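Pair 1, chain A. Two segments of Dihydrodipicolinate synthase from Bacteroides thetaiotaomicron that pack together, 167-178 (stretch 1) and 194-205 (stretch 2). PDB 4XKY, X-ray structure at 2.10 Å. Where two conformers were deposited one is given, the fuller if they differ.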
# COMPACT_ATOMS: atom_id res chain seq x y z
N SER A 167 4.20 -2.24 -15.37
CA SER A 167 4.60 -2.09 -13.92
C SER A 167 5.88 -1.30 -13.66
O SER A 167 6.03 -0.61 -12.62
CB SER A 167 4.78 -3.46 -13.22
OG SER A 167 5.81 -4.24 -13.83
N ALA A 168 6.82 -1.44 -14.60
CA ALA A 168 8.13 -0.79 -14.53
C ALA A 168 9.16 -1.61 -13.72
O ALA A 168 10.29 -1.17 -13.49
CB ALA A 168 7.98 0.62 -13.96
N ASN A 169 8.73 -2.80 -13.28
CA ASN A 169 9.51 -3.80 -12.56
C ASN A 169 10.11 -4.84 -13.49
O ASN A 169 9.42 -5.75 -13.95
CB ASN A 169 8.62 -4.50 -11.53
CG ASN A 169 9.40 -5.51 -10.70
OD1 ASN A 169 10.32 -6.14 -11.20
ND2 ASN A 169 9.05 -5.65 -9.44
N THR A 170 11.41 -4.72 -13.75
CA THR A 170 12.06 -5.57 -14.74
C THR A 170 12.54 -6.91 -14.22
O THR A 170 12.83 -7.79 -15.01
CB THR A 170 13.22 -4.84 -15.47
OG1 THR A 170 13.84 -3.93 -14.56
CG2 THR A 170 12.68 -4.07 -16.66
N VAL A 171 12.60 -7.08 -12.90
CA VAL A 171 12.78 -8.40 -12.33
C VAL A 171 11.58 -9.25 -12.72
O VAL A 171 11.70 -10.37 -13.21
CB VAL A 171 12.86 -8.35 -10.79
CG1 VAL A 171 12.78 -9.75 -10.18
CG2 VAL A 171 14.14 -7.65 -10.37
N TYR A 172 10.40 -8.68 -12.47
CA TYR A 172 9.13 -9.34 -12.81
C TYR A 172 9.05 -9.60 -14.32
O TYR A 172 8.74 -10.70 -14.74
CB TYR A 172 7.93 -8.53 -12.34
CG TYR A 172 6.62 -9.00 -12.92
CD1 TYR A 172 5.98 -10.12 -12.40
CD2 TYR A 172 6.02 -8.34 -14.00
CE1 TYR A 172 4.78 -10.57 -12.92
CE2 TYR A 172 4.80 -8.78 -14.52
CZ TYR A 172 4.20 -9.90 -13.98
OH TYR A 172 3.00 -10.37 -14.49
N PHE A 173 9.39 -8.61 -15.13
CA PHE A 173 9.31 -8.80 -16.58
C PHE A 173 10.22 -9.93 -17.08
O PHE A 173 9.82 -10.69 -17.95
CB PHE A 173 9.63 -7.53 -17.35
CG PHE A 173 9.30 -7.63 -18.82
CD1 PHE A 173 8.00 -7.44 -19.28
CD2 PHE A 173 10.28 -7.96 -19.75
CE1 PHE A 173 7.70 -7.53 -20.64
CE2 PHE A 173 9.99 -8.06 -21.10
CZ PHE A 173 8.69 -7.86 -21.55
N GLN A 174 11.44 -10.00 -16.56
CA GLN A 174 12.41 -11.04 -16.92
C GLN A 174 11.91 -12.41 -16.44
O GLN A 174 12.11 -13.41 -17.14
CB GLN A 174 13.79 -10.73 -16.32
CG GLN A 174 14.52 -9.57 -16.98
CD GLN A 174 14.81 -9.85 -18.43
OE1 GLN A 174 15.30 -10.92 -18.77
NE2 GLN A 174 14.48 -8.91 -19.31
N SER A 175 11.25 -12.46 -15.28
CA SER A 175 10.65 -13.72 -14.82
C SER A 175 9.62 -14.26 -15.82
O SER A 175 9.52 -15.46 -16.02
CB SER A 175 10.00 -13.59 -13.44
OG SER A 175 10.95 -13.19 -12.47
N VAL A 176 8.85 -13.35 -16.44
CA VAL A 176 7.82 -13.76 -17.41
C VAL A 176 8.49 -14.12 -18.74
O VAL A 176 8.12 -15.14 -19.33
CB VAL A 176 6.73 -12.67 -17.60
CG1 VAL A 176 5.63 -13.15 -18.54
CG2 VAL A 176 6.09 -12.29 -16.27
N MET A 177 9.47 -13.33 -19.20
CA MET A 177 10.29 -13.75 -20.36
C MET A 177 10.78 -15.20 -20.17
O MET A 177 10.60 -16.06 -21.05
CB MET A 177 11.51 -12.83 -20.56
CG MET A 177 11.17 -11.43 -21.04
SD MET A 177 10.62 -11.36 -22.77
CE MET A 177 12.14 -11.80 -23.61
N TYR A 178 11.35 -15.48 -19.01
CA TYR A 178 11.92 -16.80 -18.78
C TYR A 178 10.83 -17.87 -18.86
O TYR A 178 11.03 -18.88 -19.49
CB TYR A 178 12.66 -16.88 -17.46
CG TYR A 178 13.17 -18.26 -17.13
CD1 TYR A 178 14.45 -18.65 -17.51
CD2 TYR A 178 12.40 -19.18 -16.42
CE1 TYR A 178 14.93 -19.92 -17.22
CE2 TYR A 178 12.88 -20.44 -16.12
CZ TYR A 178 14.16 -20.80 -16.53
OH TYR A 178 14.69 -22.03 -16.26
N GLU A 194 11.27 4.36 -20.89
CA GLU A 194 12.60 4.50 -20.31
C GLU A 194 13.38 3.16 -20.27
O GLU A 194 14.59 3.14 -20.22
CB GLU A 194 12.51 5.15 -18.93
CG GLU A 194 11.92 6.58 -18.95
CD GLU A 194 10.42 6.62 -18.79
OE1 GLU A 194 9.74 5.55 -18.95
OE2 GLU A 194 9.92 7.72 -18.49
N ILE A 195 12.66 2.04 -20.34
CA ILE A 195 13.29 0.72 -20.24
C ILE A 195 13.05 -0.16 -21.48
O ILE A 195 13.25 -1.38 -21.43
CB ILE A 195 12.80 -0.04 -19.00
CG1 ILE A 195 11.26 -0.14 -18.99
CG2 ILE A 195 13.33 0.63 -17.76
CD1 ILE A 195 10.71 -1.14 -17.98
N MET A 196 12.60 0.47 -22.56
CA MET A 196 12.37 -0.24 -23.81
C MET A 196 13.67 -0.78 -24.36
O MET A 196 13.74 -1.93 -24.77
CB MET A 196 11.72 0.68 -24.84
CG MET A 196 11.38 0.04 -26.18
SD MET A 196 12.67 0.29 -27.44
CE MET A 196 12.56 2.04 -27.79
N ALA A 197 14.69 0.08 -24.41
CA ALA A 197 15.96 -0.31 -24.99
C ALA A 197 16.57 -1.48 -24.23
O ALA A 197 17.03 -2.45 -24.84
CB ALA A 197 16.93 0.86 -25.01
N GLU A 198 16.53 -1.43 -22.91
CA GLU A 198 17.18 -2.49 -22.17
C GLU A 198 16.37 -3.79 -22.27
O GLU A 198 16.94 -4.87 -22.36
CB GLU A 198 17.47 -2.07 -20.73
CG GLU A 198 16.30 -2.18 -19.78
CD GLU A 198 16.61 -1.47 -18.48
OE1 GLU A 198 16.60 -2.14 -17.41
OE2 GLU A 198 16.89 -0.26 -18.54
N SER A 199 15.04 -3.68 -22.31
CA SER A 199 14.20 -4.86 -22.41
C SER A 199 14.35 -5.47 -23.80
O SER A 199 14.44 -6.69 -23.93
CB SER A 199 12.74 -4.52 -22.15
OG SER A 199 12.59 -3.80 -20.93
N VAL A 200 14.42 -4.64 -24.84
CA VAL A 200 14.56 -5.18 -26.20
C VAL A 200 15.93 -5.85 -26.37
O VAL A 200 16.03 -6.92 -26.96
CB VAL A 200 14.32 -4.11 -27.29
CG1 VAL A 200 14.68 -4.64 -28.68
CG2 VAL A 200 12.86 -3.71 -27.30
N LEU A 201 16.97 -5.25 -25.82
CA LEU A 201 18.31 -5.83 -25.89
C LEU A 201 18.32 -7.28 -25.45
O LEU A 201 19.07 -8.10 -26.00
CB LEU A 201 19.30 -5.05 -25.03
CG LEU A 201 19.95 -3.88 -25.75
CD1 LEU A 201 20.61 -2.96 -24.74
CD2 LEU A 201 20.97 -4.37 -26.76
N LEU A 202 17.51 -7.56 -24.44
CA LEU A 202 17.35 -8.90 -23.90
C LEU A 202 16.13 -9.61 -24.45
O LEU A 202 15.58 -10.48 -23.80
CB LEU A 202 17.22 -8.81 -22.38
CG LEU A 202 18.52 -8.93 -21.61
CD1 LEU A 202 19.46 -7.78 -21.92
CD2 LEU A 202 18.19 -8.97 -20.13
N GLY A 203 15.70 -9.25 -25.65
CA GLY A 203 14.71 -10.05 -26.38
C GLY A 203 13.24 -9.68 -26.27
O GLY A 203 12.41 -10.39 -26.83
N ALA A 204 12.88 -8.61 -25.56
CA ALA A 204 11.47 -8.21 -25.57
C ALA A 204 11.10 -7.92 -27.02
O ALA A 204 11.95 -7.50 -27.79
CB ALA A 204 11.26 -6.97 -24.72
N HIS A 205 9.83 -8.11 -27.40
CA HIS A 205 9.43 -7.88 -28.81
C HIS A 205 9.15 -6.44 -29.22
O HIS A 205 9.30 -6.09 -30.40
CB HIS A 205 8.20 -8.71 -29.15
CG HIS A 205 8.46 -10.18 -29.11
ND1 HIS A 205 8.26 -10.93 -27.97
CD2 HIS A 205 8.95 -11.02 -30.04
CE1 HIS A 205 8.59 -12.18 -28.22
NE2 HIS A 205 9.01 -12.26 -29.47

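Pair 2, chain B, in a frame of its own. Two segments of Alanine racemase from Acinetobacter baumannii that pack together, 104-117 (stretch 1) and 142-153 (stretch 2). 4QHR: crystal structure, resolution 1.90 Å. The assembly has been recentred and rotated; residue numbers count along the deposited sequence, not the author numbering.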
# COMPACT_ATOMS: atom_id res chain seq x y z
N GLN B 104 24.78 12.79 15.55
CA GLN B 104 25.46 12.41 14.27
C GLN B 104 26.75 13.20 14.08
O GLN B 104 27.74 12.72 13.49
CB GLN B 104 24.52 12.66 13.09
CG GLN B 104 23.43 11.63 12.88
CD GLN B 104 22.36 12.14 11.92
OE1 GLN B 104 22.20 13.35 11.73
NE2 GLN B 104 21.62 11.22 11.33
N PHE B 105 26.71 14.42 14.54
CA PHE B 105 27.93 15.24 14.54
C PHE B 105 29.03 14.54 15.29
O PHE B 105 30.14 14.40 14.77
CB PHE B 105 27.63 16.60 15.13
CG PHE B 105 28.85 17.48 15.26
CD1 PHE B 105 29.44 18.05 14.15
CD2 PHE B 105 29.39 17.73 16.49
CE1 PHE B 105 30.54 18.90 14.28
CE2 PHE B 105 30.49 18.56 16.62
CZ PHE B 105 31.07 19.15 15.52
N GLU B 106 28.71 14.05 16.49
CA GLU B 106 29.73 13.38 17.32
C GLU B 106 30.25 12.14 16.63
O GLU B 106 31.46 11.92 16.60
CB GLU B 106 29.19 13.06 18.74
CG GLU B 106 29.09 14.36 19.57
CD GLU B 106 28.16 14.27 20.75
OE1 GLU B 106 27.72 13.14 21.09
OE2 GLU B 106 27.81 15.34 21.31
N TRP B 107 29.36 11.34 16.05
CA TRP B 107 29.82 10.12 15.36
C TRP B 107 30.71 10.41 14.14
O TRP B 107 31.67 9.67 13.86
CB TRP B 107 28.63 9.29 14.91
CG TRP B 107 27.76 8.80 16.03
CD1 TRP B 107 28.10 8.61 17.34
CD2 TRP B 107 26.37 8.41 15.91
NE1 TRP B 107 27.00 8.16 18.05
CE2 TRP B 107 25.94 8.00 17.19
CE3 TRP B 107 25.46 8.35 14.84
CZ2 TRP B 107 24.64 7.55 17.43
CZ3 TRP B 107 24.17 7.91 15.09
CH2 TRP B 107 23.78 7.51 16.37
N LEU B 108 30.38 11.46 13.40
CA LEU B 108 31.12 11.83 12.19
C LEU B 108 32.52 12.29 12.55
O LEU B 108 33.51 11.88 11.92
CB LEU B 108 30.40 12.96 11.47
CG LEU B 108 31.14 13.43 10.23
CD1 LEU B 108 31.16 12.35 9.12
CD2 LEU B 108 30.51 14.68 9.74
N ILE B 109 32.64 13.16 13.54
CA ILE B 109 33.99 13.59 14.00
C ILE B 109 34.81 12.40 14.47
O ILE B 109 35.98 12.27 14.16
CB ILE B 109 33.89 14.58 15.18
CG1 ILE B 109 33.28 15.90 14.72
CG2 ILE B 109 35.27 14.78 15.86
CD1 ILE B 109 34.02 16.63 13.66
N LYS B 110 34.17 11.52 15.21
CA LYS B 110 34.77 10.28 15.61
C LYS B 110 35.38 9.53 14.44
O LYS B 110 36.47 8.99 14.61
CB LYS B 110 33.78 9.40 16.35
CG LYS B 110 34.35 8.11 16.92
CD LYS B 110 33.77 7.77 18.30
CE LYS B 110 34.29 6.41 18.81
NZ LYS B 110 33.56 5.24 18.22
N HIS B 111 34.69 9.47 13.29
CA HIS B 111 35.19 8.77 12.10
C HIS B 111 35.75 9.71 11.02
O HIS B 111 35.83 9.34 9.86
CB HIS B 111 34.09 7.91 11.48
CG HIS B 111 33.62 6.82 12.39
ND1 HIS B 111 32.65 7.03 13.35
CD2 HIS B 111 34.02 5.54 12.53
CE1 HIS B 111 32.45 5.92 14.02
NE2 HIS B 111 33.27 4.99 13.54
N LYS B 112 36.23 10.88 11.41
CA LYS B 112 36.59 11.90 10.43
C LYS B 112 37.72 11.49 9.47
O LYS B 112 37.64 11.77 8.29
CB LYS B 112 36.91 13.22 11.14
CG LYS B 112 38.28 13.29 11.77
CD LYS B 112 38.46 14.61 12.47
CE LYS B 112 39.72 14.66 13.32
NZ LYS B 112 39.43 15.46 14.56
N GLN B 113 38.76 10.83 9.96
CA GLN B 113 39.90 10.56 9.06
C GLN B 113 39.52 9.66 7.87
O GLN B 113 39.76 10.03 6.72
CB GLN B 113 41.14 10.12 9.82
CG GLN B 113 41.86 11.38 10.36
CD GLN B 113 42.83 11.17 11.51
OE1 GLN B 113 43.27 12.15 12.12
NE2 GLN B 113 43.17 9.92 11.82
N ALA B 114 38.88 8.53 8.15
CA ALA B 114 38.43 7.62 7.10
C ALA B 114 37.38 8.27 6.15
O ALA B 114 37.45 8.15 4.94
CB ALA B 114 37.88 6.36 7.72
N TYR B 115 36.42 8.98 6.75
CA TYR B 115 35.38 9.67 6.02
C TYR B 115 36.01 10.67 5.06
O TYR B 115 35.71 10.66 3.89
CB TYR B 115 34.41 10.34 7.00
CG TYR B 115 33.14 10.87 6.39
CD1 TYR B 115 33.11 12.09 5.77
CD2 TYR B 115 31.94 10.14 6.47
CE1 TYR B 115 31.92 12.62 5.25
CE2 TYR B 115 30.74 10.63 5.92
CZ TYR B 115 30.73 11.87 5.30
OH TYR B 115 29.56 12.39 4.74
N ILE B 116 36.94 11.48 5.54
CA ILE B 116 37.60 12.49 4.69
C ILE B 116 38.51 11.83 3.66
O ILE B 116 38.54 12.23 2.48
CB ILE B 116 38.38 13.52 5.55
CG1 ILE B 116 37.37 14.39 6.30
CG2 ILE B 116 39.30 14.39 4.68
CD1 ILE B 116 37.98 15.19 7.43
N ALA B 117 39.22 10.79 4.04
CA ALA B 117 40.12 10.15 3.08
C ALA B 117 39.35 9.53 1.93
O ALA B 117 39.87 9.49 0.82
CB ALA B 117 41.00 9.14 3.78
N GLU B 142 28.13 27.17 13.85
CA GLU B 142 29.24 26.64 14.60
C GLU B 142 29.58 25.25 14.15
O GLU B 142 30.75 24.92 14.10
CB GLU B 142 28.95 26.69 16.11
CG GLU B 142 28.61 28.13 16.55
CD GLU B 142 29.70 29.11 16.13
OE1 GLU B 142 30.85 28.87 16.59
OE2 GLU B 142 29.46 30.09 15.35
N VAL B 143 28.55 24.46 13.83
CA VAL B 143 28.73 23.09 13.33
C VAL B 143 29.54 23.17 12.05
O VAL B 143 30.54 22.54 11.93
CB VAL B 143 27.38 22.39 13.07
CG1 VAL B 143 27.54 21.09 12.30
CG2 VAL B 143 26.66 22.13 14.39
N ILE B 144 29.10 23.97 11.10
CA ILE B 144 29.82 24.12 9.83
C ILE B 144 31.27 24.62 10.02
O ILE B 144 32.21 24.00 9.50
CB ILE B 144 29.02 24.98 8.88
CG1 ILE B 144 27.76 24.20 8.46
CG2 ILE B 144 29.84 25.35 7.64
CD1 ILE B 144 26.77 25.00 7.68
N LYS B 145 31.43 25.67 10.81
CA LYS B 145 32.77 26.16 11.13
C LYS B 145 33.65 25.07 11.67
O LYS B 145 34.78 24.93 11.22
CB LYS B 145 32.72 27.38 12.04
CG LYS B 145 32.17 28.56 11.25
CD LYS B 145 32.37 29.92 11.87
CE LYS B 145 31.75 30.96 10.92
NZ LYS B 145 32.20 32.32 11.30
N THR B 146 33.13 24.25 12.59
CA THR B 146 33.91 23.18 13.16
C THR B 146 34.27 22.09 12.16
O THR B 146 35.41 21.61 12.12
CB THR B 146 33.18 22.61 14.39
OG1 THR B 146 32.94 23.66 15.31
CG2 THR B 146 34.02 21.59 15.09
N LEU B 147 33.31 21.71 11.32
CA LEU B 147 33.57 20.68 10.33
C LEU B 147 34.62 21.14 9.35
O LEU B 147 35.55 20.36 8.99
CB LEU B 147 32.28 20.32 9.58
CG LEU B 147 31.26 19.57 10.43
CD1 LEU B 147 29.89 19.53 9.75
CD2 LEU B 147 31.76 18.18 10.72
N LYS B 148 34.48 22.36 8.87
CA LYS B 148 35.52 22.92 7.97
C LYS B 148 36.91 22.89 8.60
O LYS B 148 37.88 22.45 7.97
CB LYS B 148 35.20 24.37 7.61
CG LYS B 148 34.09 24.54 6.62
CD LYS B 148 34.05 26.01 6.25
CE LYS B 148 33.08 26.32 5.13
NZ LYS B 148 33.27 27.71 4.67
N SER B 149 37.01 23.33 9.84
CA SER B 149 38.29 23.37 10.53
C SER B 149 38.82 21.97 10.78
O SER B 149 40.00 21.79 10.78
CB SER B 149 38.23 24.22 11.81
OG SER B 149 37.57 23.51 12.83
N GLU B 150 37.93 20.99 10.94
CA GLU B 150 38.33 19.57 11.03
C GLU B 150 38.73 18.91 9.72
O GLU B 150 39.14 17.79 9.74
CB GLU B 150 37.21 18.74 11.70
CG GLU B 150 36.97 19.07 13.16
CD GLU B 150 38.12 18.61 14.06
OE1 GLU B 150 38.90 17.71 13.64
OE2 GLU B 150 38.25 19.18 15.15
N GLY B 151 38.60 19.60 8.59
CA GLY B 151 39.04 19.11 7.28
C GLY B 151 37.92 18.62 6.34
O GLY B 151 38.22 18.11 5.24
N PHE B 152 36.67 18.83 6.72
CA PHE B 152 35.54 18.40 5.92
C PHE B 152 35.17 19.39 4.82
O PHE B 152 35.30 20.60 4.97
CB PHE B 152 34.28 18.17 6.75
CG PHE B 152 34.33 16.99 7.67
CD1 PHE B 152 33.93 15.71 7.23
CD2 PHE B 152 34.74 17.12 8.96
CE1 PHE B 152 33.94 14.62 8.10
CE2 PHE B 152 34.74 16.03 9.83
CZ PHE B 152 34.36 14.79 9.39
N THR B 153 34.64 18.85 3.73
CA THR B 153 33.98 19.64 2.72
C THR B 153 32.49 19.46 2.98
O THR B 153 31.98 18.30 3.03
CB THR B 153 34.34 19.20 1.29
OG1 THR B 153 35.73 19.46 1.04
CG2 THR B 153 33.49 19.91 0.23

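In both pairs a helix of the first stretch packs against a helix of the second that leads into a glycine turn, and fourteen central residues superpose with an RMSD of 1.0 Å. In pair 2 the helices 104-110 and 142-149 run nearly parallel, at 6°, with their axes 11.8 Å apart at closest approach.

The glycines, Gly A203 and Gly B151, match to 0.5 Å. Both have positive phi (95° and 104°), and a CB there would be jammed against the preceding carbonyl oxygen, which by itself calls for glycine. The turn also folds the next residue back to the helix: Ala A204 N donates to Ser A199 O (3.0 Å), just as Phe B152 N donates to Leu B147 O (3.0 Å).

That next residue shows the sharpest difference in packing. Ala A204 and Phe B152 coincide in backbone, and each faces the position shared by Phe A173 and Leu B108. In pair 1 the large group comes from the first stretch: Phe A173 CE2 lies 4.0 Å from Ala A204 CB, and the small methyl leaves room for the ring. In pair 2 the aromatic ring sits on the second stretch, and Leu B108 CG approaches Phe B152 CZ at 3.6 Å. Leu B108 CD2 covers one face of this ring and Ile B116 CD1 the other, 3.9 Å from its centroid and almost on the ring normal, so flexible aliphatic chains enclose a flat group.

One turn earlier, Ser A199 matches Leu B147. The serine is small and turns its hydroxyl back on its own helix, Ser A199 OG donating to Ile A195 O at 2.6 Å. Leu B147 instead reaches across, its CD2 lying 3.8 Å from both Phe B105 CE1 and Leu B108 CD2. Thr A170, matched with Phe B105, is the more compact residue; its CG2 meets Ile A195 CD1 at 3.8 Å, while the broad ring of Phe B105 places CD1 4.0 Å from Val B143 CG1.

Met A177 and Lys B112 begin from nearly the same CA, but their side-chain centres lie 3.8 Å apart. The methionine is long, flexible and uncharged, and its CE settles against the turn's backbone, 3.5 Å from Gly A203 O. Lys B112 extends its amine to Glu B150, forming a salt bridge with a very short hydrogen bond, NZ to OE1 2.5 Å. Leu A202, the counterpart of Glu B150, carries no charge, and no hydrogen bond crosses pair 1.

The buried area is 390 Å² in pair 1 and 540 Å² in pair 2, where Phe B152 alone contributes 107 Å².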